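Local structure of acyl-CoA dehydrogenase (Geobacillus kaustophilus, 2PG0) at residues F24-A29 with F46-M50. The protein is an FAD-binding acyl-CoA dehydrogenase that probably introduces an alpha-beta double bond into acyl chains. Residues are numbered along the deposited sequence; the frame is centred on the assembly and turned at random.
Sequences FLEKEA and FWAKM
Phe-24 reaches across from helix 12-28 to helix 44-52 and brings the far rim of its ring against three side chains at once. Phe-24 CZ meets CB of Lys-49 at 3.8 Å, with that methylene close to the ring plane at its edge. CE2 of the same Phe-24 ring lies 3.5 Å from SD of Met-50, a Met-aromatic contact in which the sulfur stands obliquely to the ring, and 3.9 Å from CE1 of Phe-46. The reach depends on the first torsion of Phe-24, which sets CG trans to the main-chain nitrogen (chi1 174°). Phe-46 answers from the other helix: its CZ has CD2 of Leu-25 at the ring edge, 4.1 Å away, while CE1 packs on CB of Glu-28 at 3.9 Å, also at the edge; CB of Ala-29 is a further neighbour of CE1.

Alongside these apolar contacts, Lys-49 runs out extended beyond CG and donates from NZ to OE1 of Glu-28 at 2.9 Å, a salt bridge made on the syn side of the carboxylate but 32° out of its plane. Glu-28 bends at its second torsion to meet it, and its CG lies over one face of the Phe-24 ring, toward the rim. With an alanine here in place of Glu-28, the carboxylate and CG are gone, which would probably leave the Lys-49 ammonium without this charged mate and open a gap beside the rim of the Phe-24 ring.

Further out, Phe-55 and Trp-36 make edge-to-face contacts with Phe-24 and Phe-46 respectively, Leu-25 packs on helix 71-84, and Met-50 rests on Ile-91 of helix 89-105. The two short helical segments run nearly antiparallel, 159° between their directions, with axes 12.2 Å apart, a spacing bridged by the large side chains. The contact thus joins two helices within the alpha-helical N-terminal domain of the acyl-CoA dehydrogenase fold, away from the FAD site.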
loop_
_atom_site.group_PDB
_atom_site.type_symbol
_atom_site.label_atom_id
_atom_site.label_comp_id
_atom_site.label_asym_id
_atom_site.label_seq_id
_atom_site.Cartn_x
_atom_site.Cartn_y
_atom_site.Cartn_z
ATOM N N PHE A 24 -9.095 -19.650 -34.576
ATOM C CA PHE A 24 -7.769 -20.119 -34.966
ATOM C C PHE A 24 -6.962 -20.572 -33.736
ATOM O O PHE A 24 -6.399 -21.674 -33.718
ATOM C CB PHE A 24 -7.035 -19.019 -35.739
ATOM C CG PHE A 24 -5.610 -19.344 -36.074
ATOM C CD1 PHE A 24 -5.297 -20.110 -37.198
ATOM C CD2 PHE A 24 -4.570 -18.871 -35.274
ATOM C CE1 PHE A 24 -3.972 -20.407 -37.512
ATOM C CE2 PHE A 24 -3.241 -19.164 -35.581
ATOM C CZ PHE A 24 -2.937 -19.935 -36.707
ATOM N N LEU A 25 -6.927 -19.726 -32.710
ATOM C CA LEU A 25 -6.149 -20.013 -31.500
ATOM C C LEU A 25 -6.691 -21.186 -30.693
ATOM O O LEU A 25 -5.926 -21.925 -30.068
ATOM C CB LEU A 25 -6.061 -18.765 -30.606
ATOM C CG LEU A 25 -5.329 -17.556 -31.195
ATOM C CD1 LEU A 25 -5.395 -16.391 -30.203
ATOM C CD2 LEU A 25 -3.880 -17.898 -31.552
ATOM N N GLU A 26 -8.012 -21.350 -30.690
ATOM C CA GLU A 26 -8.631 -22.465 -29.977
ATOM C C GLU A 26 -8.140 -23.818 -30.494
ATOM O O GLU A 26 -8.065 -24.782 -29.734
ATOM C CB GLU A 26 -10.160 -22.369 -30.008
ATOM C CG GLU A 26 -10.715 -21.471 -28.889
ATOM C CD GLU A 26 -12.178 -21.073 -29.086
ATOM O OE1 GLU A 26 -12.770 -21.424 -30.133
ATOM O OE2 GLU A 26 -12.738 -20.395 -28.185
ATOM N N LYS A 27 -7.798 -23.872 -31.782
ATOM C CA LYS A 27 -7.226 -25.078 -32.380
ATOM C C LYS A 27 -5.694 -25.125 -32.294
ATOM O O LYS A 27 -5.123 -26.157 -31.933
ATOM C CB LYS A 27 -7.663 -25.206 -33.839
ATOM C CG LYS A 27 -7.073 -26.426 -34.551
ATOM C CD LYS A 27 -7.626 -26.608 -35.954
ATOM C CE LYS A 27 -7.138 -25.529 -36.914
ATOM N NZ LYS A 27 -7.759 -25.700 -38.267
ATOM N N GLU A 28 -5.047 -24.006 -32.628
ATOM C CA GLU A 28 -3.597 -23.972 -32.861
ATOM C C GLU A 28 -2.721 -23.577 -31.672
ATOM O O GLU A 28 -1.516 -23.864 -31.675
ATOM C CB GLU A 28 -3.263 -23.049 -34.039
ATOM C CG GLU A 28 -3.870 -23.460 -35.375
ATOM C CD GLU A 28 -3.212 -24.692 -35.992
ATOM O OE1 GLU A 28 -2.293 -25.272 -35.380
ATOM O OE2 GLU A 28 -3.614 -25.073 -37.108
ATOM N N ALA A 29 -3.310 -22.935 -30.671
ATOM C CA ALA A 29 -2.514 -22.349 -29.584
ATOM C C ALA A 29 -2.886 -22.863 -28.200
ATOM O O ALA A 29 -2.032 -23.389 -27.476
ATOM C CB ALA A 29 -2.588 -20.819 -29.640
ATOM N N PHE A 46 3.990 -22.758 -36.342
ATOM C CA PHE A 46 2.943 -21.876 -35.820
ATOM C C PHE A 46 2.980 -20.485 -36.458
ATOM O O PHE A 46 1.942 -19.953 -36.835
ATOM C CB PHE A 46 2.981 -21.756 -34.287
ATOM C CG PHE A 46 1.900 -20.857 -33.738
ATOM C CD1 PHE A 46 0.585 -21.317 -33.627
ATOM C CD2 PHE A 46 2.181 -19.540 -33.384
ATOM C CE1 PHE A 46 -0.432 -20.484 -33.141
ATOM C CE2 PHE A 46 1.175 -18.700 -32.890
ATOM C CZ PHE A 46 -0.136 -19.172 -32.771
ATOM N N TRP A 47 4.172 -19.898 -36.554
ATOM C CA TRP A 47 4.360 -18.624 -37.253
ATOM C C TRP A 47 3.923 -18.699 -38.722
ATOM O O TRP A 47 3.314 -17.760 -39.247
ATOM C CB TRP A 47 5.829 -18.215 -37.192
ATOM C CG TRP A 47 6.271 -17.713 -35.841
ATOM C CD1 TRP A 47 6.571 -18.462 -34.740
ATOM C CD2 TRP A 47 6.481 -16.347 -35.469
ATOM N NE1 TRP A 47 6.953 -17.638 -33.694
ATOM C CE2 TRP A 47 6.910 -16.337 -34.120
ATOM C CE3 TRP A 47 6.351 -15.126 -36.146
ATOM C CZ2 TRP A 47 7.209 -15.154 -33.437
ATOM C CZ3 TRP A 47 6.642 -13.950 -35.467
ATOM C CH2 TRP A 47 7.071 -13.976 -34.123
ATOM N N ALA A 48 4.251 -19.817 -39.372
ATOM C CA ALA A 48 3.872 -20.045 -40.764
ATOM C C ALA A 48 2.348 -20.056 -40.908
ATOM O O ALA A 48 1.808 -19.497 -41.866
ATOM C CB ALA A 48 4.467 -21.353 -41.267
ATOM N N LYS A 49 1.666 -20.699 -39.959
ATOM C CA LYS A 49 0.203 -20.724 -39.939
ATOM C C LYS A 49 -0.363 -19.330 -39.689
ATOM O O LYS A 49 -1.331 -18.925 -40.327
ATOM C CB LYS A 49 -0.314 -21.711 -38.889
ATOM C CG LYS A 49 -0.080 -23.178 -39.247
ATOM C CD LYS A 49 -0.243 -24.046 -38.008
ATOM C CE LYS A 49 -0.142 -25.517 -38.325
ATOM N NZ LYS A 49 -0.141 -26.327 -37.067
ATOM N N MET A 50 0.251 -18.590 -38.766
ATOM C CA MET A 50 -0.138 -17.203 -38.521
ATOM C C MET A 50 -0.014 -16.360 -39.799
ATOM O O MET A 50 -0.916 -15.582 -40.133
ATOM C CB MET A 50 0.696 -16.604 -37.378
ATOM C CG MET A 50 0.302 -17.109 -35.978
ATOM S SD MET A 50 -1.187 -16.371 -35.233
ATOM C CE MET A 50 -0.553 -14.724 -34.852
#